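PDB 6Y3P: KLLA0B12012p, which is a direct partner of the mRNA decapping enzyme Dcp2 and carries this C-terminal ATP-grasp domain, which probably binds ATP and metal ions. Local coordinates for residues 20-26 / 363-367; 108-112 / 127-133; 152-156 / 252-256; 234-239 / 278-282; 301-305 / 392-396. The contacts are given in a common frame with arbitrary orientation. Residue numbers count along the deposited sequence, not the author numbering.

Contact 1 (20-26 / 363-367); sequences IYGPLNR and IDELF. With SO4 (sulfate ion), chain B.
Build two helical pieces, 20-26 entering a helix and 363-367 in mid-helix, with axes 8.9 Å apart and crossing at -43°, both running broadly the same way. Pro-23 sits over Asp-364 (CA-CA 5.4 Å) and Leu-24 over Phe-367 (6.1 Å). Phe-367, chi1 m, drives its ring between the helices. Ile-20, in the p,t rotamer, sets CG2 3.6 Å from Phe-367 CE2 and 4.3 Å from Ile-363 CG2; Leu-24 (m,t) starts sideways but brings CD2 to 3.7 Å from Phe-367 CD1. Pro-23 CG lies 3.4 Å from Asp-364 OD1. On the solvent side, Arg-26 (m,t,m) folds its guanidinium back so that NH2 makes a salt bridge to Asp-364 OD1 at 3.1 Å, while NH1 donates to sulfate O2 at 2.8 Å; this ion probably came from the crystallisation liquor. Tyr-52 and Phe-352 complete the apolar pocket. This is ordinary helix-helix packing, joining the N-terminal parallel alpha/beta layer to the long helix 357-375, consistent with the multi-lobed architecture of ATP-grasp proteins.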
# COMPACT_ATOMS: atom_id res chain seq x y z
N ILE A 20 14.60 5.55 10.76
CA ILE A 20 15.38 5.31 9.53
C ILE A 20 16.66 6.16 9.37
O ILE A 20 17.41 5.90 8.42
CB ILE A 20 14.44 5.44 8.30
CG1 ILE A 20 13.85 6.88 8.17
CG2 ILE A 20 13.32 4.39 8.39
CD1 ILE A 20 13.20 7.21 6.82
N TYR A 21 16.93 7.14 10.27
CA TYR A 21 18.09 8.04 10.18
C TYR A 21 19.45 7.29 10.23
O TYR A 21 20.25 7.45 9.30
CB TYR A 21 18.02 9.17 11.22
CG TYR A 21 19.18 10.14 11.14
CD1 TYR A 21 19.12 11.27 10.32
CD2 TYR A 21 20.34 9.94 11.89
CE1 TYR A 21 20.20 12.15 10.23
CE2 TYR A 21 21.41 10.82 11.82
CZ TYR A 21 21.33 11.93 11.00
OH TYR A 21 22.41 12.80 10.95
N GLY A 22 19.70 6.54 11.30
CA GLY A 22 20.89 5.72 11.48
C GLY A 22 21.12 4.80 10.30
O GLY A 22 22.17 4.91 9.64
N PRO A 23 20.10 3.94 9.94
CA PRO A 23 20.23 3.09 8.74
C PRO A 23 20.61 3.84 7.46
O PRO A 23 21.52 3.38 6.76
CB PRO A 23 18.83 2.46 8.61
CG PRO A 23 18.31 2.45 9.99
CD PRO A 23 18.81 3.70 10.62
N LEU A 24 19.93 4.98 7.16
CA LEU A 24 20.22 5.77 5.96
C LEU A 24 21.65 6.32 5.94
O LEU A 24 22.28 6.27 4.88
CB LEU A 24 19.20 6.91 5.78
CG LEU A 24 17.90 6.55 5.11
CD1 LEU A 24 16.86 7.59 5.39
CD2 LEU A 24 18.09 6.35 3.62
N ASN A 25 22.17 6.78 7.10
CA ASN A 25 23.54 7.27 7.24
C ASN A 25 24.57 6.18 7.01
O ASN A 25 25.54 6.42 6.30
CB ASN A 25 23.77 7.96 8.57
CG ASN A 25 23.79 9.46 8.45
OD1 ASN A 25 24.71 10.06 7.88
ND2 ASN A 25 22.77 10.09 8.97
N ARG A 26 24.35 4.97 7.58
CA ARG A 26 25.25 3.81 7.40
C ARG A 26 25.29 3.40 5.91
O ARG A 26 26.37 3.18 5.35
CB ARG A 26 24.82 2.63 8.27
CG ARG A 26 24.94 2.93 9.77
CD ARG A 26 24.70 1.69 10.63
NE ARG A 26 23.29 1.29 10.70
CZ ARG A 26 22.42 1.74 11.60
NH1 ARG A 26 22.79 2.65 12.50
NH2 ARG A 26 21.16 1.31 11.59
N ILE A 363 14.96 -3.57 8.31
CA ILE A 363 14.93 -2.18 7.84
C ILE A 363 16.33 -1.73 7.36
O ILE A 363 16.42 -0.99 6.37
CB ILE A 363 14.25 -1.25 8.90
CG1 ILE A 363 12.74 -1.55 9.04
CG2 ILE A 363 14.51 0.25 8.71
CD1 ILE A 363 11.85 -1.24 7.79
N ASP A 364 17.42 -2.24 8.03
CA ASP A 364 18.82 -1.96 7.66
C ASP A 364 19.14 -2.48 6.26
O ASP A 364 19.81 -1.81 5.49
CB ASP A 364 19.78 -2.60 8.66
CG ASP A 364 20.00 -1.85 9.95
OD1 ASP A 364 19.36 -0.79 10.14
OD2 ASP A 364 20.82 -2.32 10.78
N GLU A 365 18.65 -3.68 5.94
CA GLU A 365 18.88 -4.32 4.65
C GLU A 365 18.04 -3.64 3.58
O GLU A 365 18.45 -3.61 2.42
CB GLU A 365 18.55 -5.82 4.76
CG GLU A 365 18.84 -6.58 3.48
CD GLU A 365 18.40 -8.03 3.43
OE1 GLU A 365 18.39 -8.69 4.49
OE2 GLU A 365 18.12 -8.51 2.31
N LEU A 366 16.87 -3.09 3.96
CA LEU A 366 16.00 -2.39 3.03
C LEU A 366 16.69 -1.14 2.50
O LEU A 366 16.77 -0.96 1.28
CB LEU A 366 14.63 -2.05 3.67
CG LEU A 366 13.77 -0.93 3.01
CD1 LEU A 366 13.31 -1.30 1.60
CD2 LEU A 366 12.60 -0.56 3.87
N PHE A 367 17.19 -0.27 3.42
CA PHE A 367 17.83 1.00 3.07
C PHE A 367 19.20 0.79 2.45
O PHE A 367 19.58 1.57 1.60
CB PHE A 367 17.83 2.00 4.23
CG PHE A 367 16.42 2.46 4.49
CD1 PHE A 367 15.81 3.40 3.65
CD2 PHE A 367 15.66 1.89 5.50
CE1 PHE A 367 14.48 3.77 3.85
CE2 PHE A 367 14.32 2.25 5.69
CZ PHE A 367 13.75 3.22 4.88
S SO4 B . 20.13 3.08 14.75
O1 SO4 B . 19.07 2.56 13.87
O2 SO4 B . 21.25 2.14 14.77
O3 SO4 B . 19.62 3.25 16.11
O4 SO4 B . 20.61 4.37 14.28

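Contact 2 (108-112 / 127-133); sequences ESFNI and NWELRQE
A strand, 109-112, lies across the first turns of helix 128-133 at -119°, axes 8.9 Å apart. Glu-108 leads in (m,t), its OE1 only 3.0 Å from Glu-133 OE1, two acceptors whose closeness is consistent with a shared counter-charge, Lys-139, in a salt bridge with Glu-108 and a long, weak ion pair with Glu-133. Ser-109 turns away. Phe-110, chi1 m and CA 6.5 Å from Leu-130 CA, fills the centre: Leu-130 CB sits over its ring face in a CH-pi contact, 4.0 Å from the centroid, while Phe-110 CE2 meets Glu-129 CB and Phe-110 CG meets Leu-130 CG, each at 3.6 Å. Asn-111 O accepts from Asn-127 ND2 at 2.8 Å, and one water joins Asn-111 N to the same ND2. Asn-127 is also the helix N-cap, its OD1 taking a weak bond from Leu-130 N (3.5 Å). Ile-112 CD1 reaches Leu-130 CD1 at 3.7 Å. The strand pairs with 194-200 at its sheet's edge; helices 83-95 and 120-125 also pack here, with Trp-141 of strand 140-145 against Phe-110.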
# COMPACT_ATOMS: atom_id res chain seq x y z
N GLU A 108 -12.01 -4.34 -4.05
CA GLU A 108 -12.67 -3.17 -4.60
C GLU A 108 -13.35 -2.39 -3.48
O GLU A 108 -13.76 -2.98 -2.48
CB GLU A 108 -13.74 -3.58 -5.60
CG GLU A 108 -13.23 -4.30 -6.82
CD GLU A 108 -14.37 -4.84 -7.65
OE1 GLU A 108 -15.05 -5.78 -7.18
OE2 GLU A 108 -14.62 -4.30 -8.75
N SER A 109 -13.47 -1.08 -3.66
CA SER A 109 -14.19 -0.19 -2.77
C SER A 109 -14.96 0.79 -3.64
O SER A 109 -14.58 1.05 -4.79
CB SER A 109 -13.24 0.55 -1.83
OG SER A 109 -12.27 1.28 -2.56
N PHE A 110 -16.08 1.27 -3.12
CA PHE A 110 -16.95 2.21 -3.81
C PHE A 110 -17.44 3.20 -2.80
O PHE A 110 -17.44 2.92 -1.61
CB PHE A 110 -18.15 1.50 -4.45
CG PHE A 110 -17.78 0.37 -5.38
CD1 PHE A 110 -17.68 -0.94 -4.91
CD2 PHE A 110 -17.55 0.60 -6.73
CE1 PHE A 110 -17.35 -1.99 -5.77
CE2 PHE A 110 -17.22 -0.45 -7.60
CZ PHE A 110 -17.13 -1.74 -7.11
N ASN A 111 -17.84 4.38 -3.28
CA ASN A 111 -18.38 5.45 -2.45
C ASN A 111 -19.85 5.62 -2.78
O ASN A 111 -20.23 5.71 -3.95
CB ASN A 111 -17.59 6.74 -2.63
CG ASN A 111 -16.50 6.87 -1.60
OD1 ASN A 111 -15.40 6.32 -1.74
ND2 ASN A 111 -16.81 7.54 -0.50
N ILE A 112 -20.69 5.55 -1.75
CA ILE A 112 -22.13 5.68 -1.91
C ILE A 112 -22.67 6.81 -1.01
O ILE A 112 -22.12 7.06 0.06
CB ILE A 112 -22.87 4.32 -1.74
CG1 ILE A 112 -24.30 4.37 -2.29
CG2 ILE A 112 -22.82 3.76 -0.31
CD1 ILE A 112 -24.58 3.37 -3.31
N ASN A 127 -23.79 4.93 -8.87
CA ASN A 127 -22.53 4.19 -8.79
C ASN A 127 -22.83 2.82 -9.42
O ASN A 127 -23.00 1.83 -8.71
CB ASN A 127 -21.99 4.06 -7.35
CG ASN A 127 -20.52 3.68 -7.28
OD1 ASN A 127 -20.03 2.81 -8.00
ND2 ASN A 127 -19.77 4.34 -6.39
N TRP A 128 -22.96 2.82 -10.77
CA TRP A 128 -23.30 1.68 -11.62
C TRP A 128 -22.32 0.51 -11.51
O TRP A 128 -22.74 -0.63 -11.68
CB TRP A 128 -23.48 2.11 -13.08
CG TRP A 128 -22.25 2.67 -13.74
CD1 TRP A 128 -21.94 3.99 -13.90
CD2 TRP A 128 -21.20 1.92 -14.36
NE1 TRP A 128 -20.72 4.11 -14.54
CE2 TRP A 128 -20.24 2.86 -14.83
CE3 TRP A 128 -20.96 0.55 -14.57
CZ2 TRP A 128 -19.06 2.46 -15.47
CZ3 TRP A 128 -19.78 0.16 -15.19
CH2 TRP A 128 -18.85 1.11 -15.63
N GLU A 129 -21.02 0.79 -11.24
CA GLU A 129 -19.98 -0.24 -11.08
C GLU A 129 -20.33 -1.15 -9.89
O GLU A 129 -20.28 -2.37 -10.03
CB GLU A 129 -18.60 0.39 -10.86
CG GLU A 129 -17.73 0.45 -12.11
CD GLU A 129 -16.84 1.68 -12.15
OE1 GLU A 129 -15.62 1.53 -11.91
OE2 GLU A 129 -17.36 2.79 -12.41
N LEU A 130 -20.73 -0.53 -8.77
CA LEU A 130 -21.12 -1.16 -7.50
C LEU A 130 -22.35 -2.03 -7.69
O LEU A 130 -22.35 -3.17 -7.25
CB LEU A 130 -21.42 -0.04 -6.47
CG LEU A 130 -21.28 -0.25 -4.95
CD1 LEU A 130 -22.32 0.55 -4.21
CD2 LEU A 130 -21.28 -1.69 -4.53
N ARG A 131 -23.41 -1.48 -8.33
CA ARG A 131 -24.68 -2.19 -8.59
C ARG A 131 -24.42 -3.54 -9.25
O ARG A 131 -24.92 -4.57 -8.78
CB ARG A 131 -25.62 -1.33 -9.46
CG ARG A 131 -26.88 -2.03 -9.99
CD ARG A 131 -28.03 -2.01 -9.00
NE ARG A 131 -29.32 -1.89 -9.67
CZ ARG A 131 -30.37 -1.23 -9.16
NH1 ARG A 131 -31.51 -1.17 -9.83
NH2 ARG A 131 -30.27 -0.63 -7.98
N GLN A 132 -23.61 -3.52 -10.33
CA GLN A 132 -23.24 -4.67 -11.14
C GLN A 132 -22.49 -5.71 -10.35
O GLN A 132 -22.74 -6.90 -10.52
CB GLN A 132 -22.45 -4.22 -12.37
CG GLN A 132 -22.83 -5.03 -13.60
CD GLN A 132 -22.34 -4.42 -14.87
OE1 GLN A 132 -21.27 -3.80 -14.94
NE2 GLN A 132 -23.07 -4.70 -15.95
N GLU A 133 -21.62 -5.26 -9.46
CA GLU A 133 -20.85 -6.12 -8.58
C GLU A 133 -21.76 -6.87 -7.60
O GLU A 133 -21.66 -8.09 -7.47
CB GLU A 133 -19.82 -5.27 -7.81
CG GLU A 133 -18.61 -4.87 -8.64
CD GLU A 133 -17.69 -6.00 -9.04
OE1 GLU A 133 -17.55 -6.97 -8.27
OE2 GLU A 133 -17.10 -5.91 -10.15
O HOH W 1 -16.65 4.99 -6.17

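Contact 3 (152-156 / 252-256); sequences QGIRI and DVLDI
Arg-155 and Asp-252 form the strongest link, a salt bridge in which Arg-155 NE stands 2.8 Å from both Asp-252 OD1 and OD2, and Arg-155 NH2 3.0 Å from Asp-252 OD2; the individual hydrogen bonds are bent and weak. The m,t,p arginine and the p aspartate reach each other beside the backbones, and Arg-155 NH1 holds Ser-169 of helix 160-171. Next come two main-chain bonds, Ile-156 N to Asp-252 O at 3.1 Å and Leu-254 N to Ile-154 O at 3.2 Å. They set an antiparallel register with Arg-155 opposite Val-253 as a non-hydrogen-bonded pair (CA-CA 4.7 Å). The directions are 130° apart, so the pairing is short. Arg-155 CG touches Val-253 CG2 at 3.8 Å on one face. On the other, Leu-254 (p,t) is flanked by isoleucines, its CG 3.8 Å from Ile-154 CD1 and its CD2 3.5 Å from Ile-156 CD1, with Ile-142, Pro-247 and Tyr-200 around them. Gly-153 enters the strand at phi/psi 94/142, where a CB would jam against the preceding carbonyl. After Leu-254 the chain turns through Asp-255 (64/44) into a helix. Strand 253-254 thus forms an edge of the five-stranded antiparallel sheet, beside the glycine-containing connection between strands 140-145 and 154-157, a loop that in ATP-grasp enzymes commonly folds over the nucleotide phosphates.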
# COMPACT_ATOMS: atom_id res chain seq x y z
N GLN A 152 -23.17 4.37 12.43
CA GLN A 152 -24.07 3.37 12.99
C GLN A 152 -23.44 1.95 12.99
O GLN A 152 -24.14 0.95 13.23
CB GLN A 152 -25.44 3.42 12.28
CG GLN A 152 -26.63 3.12 13.19
CD GLN A 152 -27.59 4.28 13.27
OE1 GLN A 152 -28.43 4.48 12.38
NE2 GLN A 152 -27.49 5.07 14.33
N GLY A 153 -22.13 1.88 12.76
CA GLY A 153 -21.36 0.64 12.77
C GLY A 153 -21.19 -0.01 11.41
O GLY A 153 -22.12 -0.00 10.61
N ILE A 154 -19.99 -0.59 11.16
CA ILE A 154 -19.68 -1.25 9.89
C ILE A 154 -20.35 -2.66 9.86
O ILE A 154 -20.14 -3.47 10.77
CB ILE A 154 -18.17 -1.21 9.45
CG1 ILE A 154 -17.34 -2.39 9.99
CG2 ILE A 154 -17.50 0.13 9.80
CD1 ILE A 154 -16.00 -2.63 9.25
N ARG A 155 -21.23 -2.89 8.86
CA ARG A 155 -22.02 -4.11 8.70
C ARG A 155 -21.73 -4.92 7.41
O ARG A 155 -21.48 -4.35 6.35
CB ARG A 155 -23.52 -3.78 8.80
CG ARG A 155 -23.95 -3.32 10.19
CD ARG A 155 -25.44 -3.12 10.32
NE ARG A 155 -26.18 -4.39 10.24
CZ ARG A 155 -27.51 -4.50 10.30
NH1 ARG A 155 -28.27 -3.42 10.46
NH2 ARG A 155 -28.08 -5.69 10.20
N ILE A 156 -21.79 -6.25 7.55
CA ILE A 156 -21.56 -7.23 6.47
C ILE A 156 -22.87 -7.56 5.75
O ILE A 156 -23.94 -7.62 6.36
CB ILE A 156 -20.86 -8.52 7.02
CG1 ILE A 156 -19.47 -8.17 7.51
CG2 ILE A 156 -20.73 -9.64 5.96
CD1 ILE A 156 -18.86 -9.20 8.32
N ASP A 252 -23.95 -8.77 12.90
CA ASP A 252 -23.21 -8.56 11.64
C ASP A 252 -22.30 -7.31 11.63
O ASP A 252 -21.92 -6.80 10.57
CB ASP A 252 -24.19 -8.54 10.45
CG ASP A 252 -25.10 -7.33 10.38
OD1 ASP A 252 -25.47 -6.80 11.45
OD2 ASP A 252 -25.46 -6.92 9.25
N VAL A 253 -21.93 -6.84 12.82
CA VAL A 253 -21.09 -5.67 13.01
C VAL A 253 -19.66 -6.11 13.37
O VAL A 253 -19.47 -7.18 13.94
CB VAL A 253 -21.72 -4.73 14.09
CG1 VAL A 253 -20.87 -3.49 14.35
CG2 VAL A 253 -23.16 -4.35 13.74
N LEU A 254 -18.67 -5.30 12.99
CA LEU A 254 -17.27 -5.46 13.37
C LEU A 254 -16.67 -4.10 13.74
O LEU A 254 -17.17 -3.08 13.26
CB LEU A 254 -16.40 -6.27 12.38
CG LEU A 254 -16.51 -5.97 10.90
CD1 LEU A 254 -15.25 -6.43 10.19
CD2 LEU A 254 -17.72 -6.63 10.32
N ASP A 255 -15.69 -4.09 14.66
CA ASP A 255 -15.08 -2.87 15.20
C ASP A 255 -16.13 -2.03 15.99
O ASP A 255 -16.24 -0.81 15.83
CB ASP A 255 -14.34 -2.04 14.10
CG ASP A 255 -13.30 -2.81 13.30
OD1 ASP A 255 -12.32 -3.30 13.91
OD2 ASP A 255 -13.43 -2.86 12.05
N ILE A 256 -16.93 -2.73 16.83
CA ILE A 256 -17.96 -2.14 17.71
C ILE A 256 -17.28 -1.26 18.78
O ILE A 256 -17.79 -0.18 19.11
CB ILE A 256 -18.92 -3.21 18.33
CG1 ILE A 256 -20.05 -2.59 19.21
CG2 ILE A 256 -18.17 -4.32 19.11
CD1 ILE A 256 -21.17 -1.80 18.47

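Contact 4 (234-239 / 278-282); sequences RMLALF and SVIEF
Leu-238 swings its CD2 to 3.6 Å from Val-279 CG2, and Leu-236 CD2 comes to 3.8 Å from Val-279 CG1, so the valine (chi1 t) is lapped by two leucines on one face of an antiparallel pair. Strands 236-239 and 279-281 run 4.7 Å apart at 153°. Leu-238 with Val-279 (CA-CA 4.6 Å) and Leu-236 with Glu-281 (4.5 Å) are non-hydrogen-bonded pairs. Between them Ala-237 and Ile-280 form a hydrogen-bonded pair, Ala-237 N to Ile-280 O 2.7 Å and Ile-280 N to Ala-237 O 3.1 Å. Phe-239 N to Ser-278 O (2.9 Å) and Phe-282 N to Met-235 O (2.8 Å) extend the pairing at both ends. On the opposite face, the one that carries Ala-237, Phe-239 CE1 lies 4.1 Å from Ile-280 CG1. An extended Glu-281 (t,t) meets Arg-234 (m,t,p) in a two-pronged salt bridge, Arg-234 NE to Glu-281 OE2 and Arg-234 NH2 to Glu-281 OE1, both 3.2 Å; Arg-234 NH1 goes to Asn-361 and Glu-365. Strand 279-281 is a short addition to 228-239, whose other neighbour here is 215-224; Phe-282 tucks under helix 290-313, and helix 357-375 leans on Leu-236 and Glu-281 through Leu-362.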
# COMPACT_ATOMS: atom_id res chain seq x y z
N ARG A 234 11.54 -9.22 2.19
CA ARG A 234 11.48 -9.40 3.63
C ARG A 234 10.27 -8.58 4.06
O ARG A 234 10.37 -7.36 4.24
CB ARG A 234 12.78 -8.95 4.30
CG ARG A 234 14.02 -9.76 3.82
CD ARG A 234 15.25 -9.51 4.70
NE ARG A 234 15.01 -9.90 6.09
CZ ARG A 234 15.76 -9.55 7.12
NH1 ARG A 234 16.84 -8.79 6.93
NH2 ARG A 234 15.46 -9.95 8.35
N MET A 235 9.10 -9.22 4.07
CA MET A 235 7.84 -8.55 4.36
C MET A 235 7.39 -8.70 5.82
O MET A 235 7.98 -9.45 6.60
CB MET A 235 6.75 -8.99 3.37
CG MET A 235 7.27 -9.36 2.00
SD MET A 235 5.88 -9.75 0.92
CE MET A 235 6.74 -9.91 -0.67
N LEU A 236 6.39 -7.91 6.22
CA LEU A 236 5.91 -7.89 7.59
C LEU A 236 4.51 -8.42 7.67
O LEU A 236 3.69 -8.17 6.78
CB LEU A 236 5.89 -6.43 8.12
CG LEU A 236 7.20 -5.76 8.58
CD1 LEU A 236 8.21 -5.68 7.48
CD2 LEU A 236 6.93 -4.35 9.03
N ALA A 237 4.22 -9.10 8.76
CA ALA A 237 2.89 -9.59 9.09
C ALA A 237 2.51 -8.83 10.38
O ALA A 237 3.22 -8.92 11.38
CB ALA A 237 2.91 -11.09 9.32
N LEU A 238 1.45 -8.03 10.29
CA LEU A 238 0.93 -7.20 11.36
C LEU A 238 -0.36 -7.85 11.78
O LEU A 238 -1.31 -7.90 11.01
CB LEU A 238 0.70 -5.74 10.86
CG LEU A 238 1.79 -5.19 9.90
CD1 LEU A 238 1.21 -4.31 8.85
CD2 LEU A 238 2.84 -4.45 10.61
N PHE A 239 -0.36 -8.43 12.98
CA PHE A 239 -1.49 -9.17 13.55
C PHE A 239 -2.47 -8.30 14.31
O PHE A 239 -2.07 -7.32 14.96
CB PHE A 239 -0.98 -10.29 14.45
CG PHE A 239 -0.30 -11.39 13.68
CD1 PHE A 239 1.06 -11.34 13.41
CD2 PHE A 239 -1.02 -12.50 13.24
CE1 PHE A 239 1.70 -12.36 12.70
CE2 PHE A 239 -0.39 -13.51 12.50
CZ PHE A 239 0.96 -13.43 12.25
N SER A 278 1.11 -6.65 17.24
CA SER A 278 2.21 -7.59 17.01
C SER A 278 2.65 -7.57 15.55
O SER A 278 1.83 -7.65 14.64
CB SER A 278 1.81 -9.00 17.42
OG SER A 278 2.94 -9.78 17.81
N VAL A 279 3.97 -7.43 15.35
CA VAL A 279 4.67 -7.36 14.06
C VAL A 279 5.77 -8.43 14.06
O VAL A 279 6.65 -8.41 14.92
CB VAL A 279 5.29 -5.96 13.76
CG1 VAL A 279 5.93 -5.93 12.37
CG2 VAL A 279 4.26 -4.84 13.90
N ILE A 280 5.68 -9.37 13.13
CA ILE A 280 6.60 -10.48 12.89
C ILE A 280 6.91 -10.42 11.39
O ILE A 280 6.02 -10.08 10.59
CB ILE A 280 5.94 -11.86 13.23
CG1 ILE A 280 5.27 -11.89 14.65
CG2 ILE A 280 6.90 -13.07 13.05
CD1 ILE A 280 6.21 -11.65 15.91
N GLU A 281 8.14 -10.79 11.01
CA GLU A 281 8.56 -10.91 9.62
C GLU A 281 7.74 -12.06 9.04
O GLU A 281 7.65 -13.15 9.64
CB GLU A 281 10.06 -11.20 9.50
CG GLU A 281 10.56 -11.17 8.06
CD GLU A 281 12.02 -11.50 7.80
OE1 GLU A 281 12.78 -11.69 8.78
OE2 GLU A 281 12.39 -11.59 6.61
N PHE A 282 7.13 -11.81 7.88
CA PHE A 282 6.31 -12.79 7.19
C PHE A 282 6.95 -14.17 7.04
O PHE A 282 6.28 -15.17 7.32
CB PHE A 282 5.88 -12.24 5.83
CG PHE A 282 5.14 -13.26 5.00
CD1 PHE A 282 3.82 -13.59 5.29
CD2 PHE A 282 5.75 -13.85 3.89
CE1 PHE A 282 3.14 -14.51 4.51
CE2 PHE A 282 5.06 -14.79 3.12
CZ PHE A 282 3.76 -15.13 3.45

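Contact 5 (301-305 / 392-396); sequences HEAVS and VEVLK
Helix 301-305 lies against strand 392-396 at a close 7.6 Å between axes, directions 35° apart (crossing -35°), a helix packed on the antiparallel sheet of the ATP-grasp fold. The strand is not regular: Val-394 drops to phi/psi -104/-16, Leu-395 returns to -155/141, and both bond to Val-229 of the adjacent strand, a classic beta bulge. As a result the CA-CB bonds of Val-394 and Leu-395 both point toward the helix, and Leu-395 CA comes within 5.4 Å of Ser-305 CA. Val-394, chi1 m, is the residue in the middle of the contact. Its CG1 lies over the His-301 ring face in a CH-pi contact, 4.0 Å from the centroid, and its CG2 meets Val-304 CG1 at 3.8 Å. His-301 (chi1 m) also approaches Val-392, CE1 to CG1 4.0 Å, while its NE2 bonds to Asp-233 in strand 228-239. Leu-395 (t,p) brings CD1 to 3.7 Å from Ser-305 OG. With chi1 t, that same Ser-305 OG donates a weak hydrogen bond of 3.3 Å to Val-394 O, at the bulge.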
# COMPACT_ATOMS: atom_id res chain seq x y z
N HIS A 301 4.47 -10.06 -6.32
CA HIS A 301 5.29 -9.51 -7.41
C HIS A 301 4.46 -9.31 -8.63
O HIS A 301 4.65 -8.33 -9.32
CB HIS A 301 6.41 -10.48 -7.75
CG HIS A 301 7.43 -10.61 -6.69
ND1 HIS A 301 8.61 -11.27 -6.92
CD2 HIS A 301 7.43 -10.14 -5.43
CE1 HIS A 301 9.29 -11.17 -5.79
NE2 HIS A 301 8.62 -10.49 -4.88
N GLU A 302 3.55 -10.23 -8.92
CA GLU A 302 2.67 -10.11 -10.06
C GLU A 302 1.71 -8.93 -9.93
O GLU A 302 1.56 -8.17 -10.89
CB GLU A 302 1.95 -11.43 -10.31
CG GLU A 302 1.47 -11.62 -11.73
CD GLU A 302 2.43 -11.27 -12.86
OE1 GLU A 302 3.66 -11.46 -12.72
OE2 GLU A 302 1.92 -10.81 -13.91
N ALA A 303 1.12 -8.76 -8.74
CA ALA A 303 0.14 -7.71 -8.43
C ALA A 303 0.75 -6.30 -8.47
O ALA A 303 0.12 -5.38 -9.01
CB ALA A 303 -0.54 -7.99 -7.10
N VAL A 304 1.99 -6.16 -7.93
CA VAL A 304 2.76 -4.92 -7.92
C VAL A 304 3.09 -4.49 -9.39
O VAL A 304 2.87 -3.34 -9.76
CB VAL A 304 4.04 -5.06 -7.03
CG1 VAL A 304 5.01 -3.93 -7.30
CG2 VAL A 304 3.69 -5.11 -5.53
N SER A 305 3.62 -5.42 -10.19
CA SER A 305 4.01 -5.26 -11.61
C SER A 305 2.81 -4.79 -12.45
O SER A 305 2.91 -3.83 -13.21
CB SER A 305 4.56 -6.57 -12.15
OG SER A 305 4.81 -6.49 -13.54
N VAL A 392 13.97 -7.40 -5.39
CA VAL A 392 13.67 -7.96 -6.70
C VAL A 392 13.00 -6.98 -7.67
O VAL A 392 11.95 -6.42 -7.36
CB VAL A 392 12.82 -9.24 -6.48
CG1 VAL A 392 12.54 -9.97 -7.80
CG2 VAL A 392 13.49 -10.18 -5.47
N GLU A 393 13.59 -6.83 -8.86
CA GLU A 393 13.03 -6.00 -9.92
C GLU A 393 11.88 -6.75 -10.58
O GLU A 393 12.11 -7.78 -11.22
CB GLU A 393 14.08 -5.64 -10.95
CG GLU A 393 13.65 -4.46 -11.79
CD GLU A 393 14.46 -4.34 -13.05
OE1 GLU A 393 14.03 -4.92 -14.08
OE2 GLU A 393 15.56 -3.76 -13.00
N VAL A 394 10.63 -6.24 -10.40
CA VAL A 394 9.40 -6.88 -10.87
C VAL A 394 8.83 -6.22 -12.12
O VAL A 394 7.97 -6.80 -12.79
CB VAL A 394 8.34 -7.01 -9.73
CG1 VAL A 394 8.89 -7.81 -8.56
CG2 VAL A 394 7.85 -5.63 -9.26
N LEU A 395 9.28 -5.01 -12.42
CA LEU A 395 8.87 -4.27 -13.62
C LEU A 395 9.94 -3.30 -13.99
O LEU A 395 10.52 -2.67 -13.11
CB LEU A 395 7.54 -3.52 -13.42
CG LEU A 395 6.94 -2.85 -14.67
CD1 LEU A 395 6.38 -3.89 -15.67
CD2 LEU A 395 5.89 -1.81 -14.30
N LYS A 396 10.17 -3.16 -15.30
CA LYS A 396 11.08 -2.17 -15.86
C LYS A 396 10.44 -1.60 -17.11
O LYS A 396 10.11 -2.36 -18.03
CB LYS A 396 12.45 -2.78 -16.18
CG LYS A 396 13.54 -1.75 -16.45
CD LYS A 396 14.51 -2.17 -17.58
CE LYS A 396 15.49 -3.28 -17.23
NZ LYS A 396 16.50 -2.86 -16.22

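In the fold
From the N terminus, contact 1 opens in helix 21-31 and closes only at helix 357-375, so contacts 2, 3 and 4 all nest inside its loop. Contact 2 closes quickly, on one edge of the five-stranded sheet; contact 3 then opens and later adds that sheet's opposite edge strand. Before it closes, contact 4 opens on strand 228-239, so the two cross, linking the five-stranded sheet by chain to the branched one. Contact 5 starts after contact 4 closes but ends beyond contact 1, crossing it; contacts 4 and 5 reach the same sheet, through neighbouring strands 228-239 and 391-396. Contacts 1 and 4 touch, Glu-365 OE1 to Arg-234 NH1 at 2.9 Å; contacts 1 and 2 have centres about 42 Å apart.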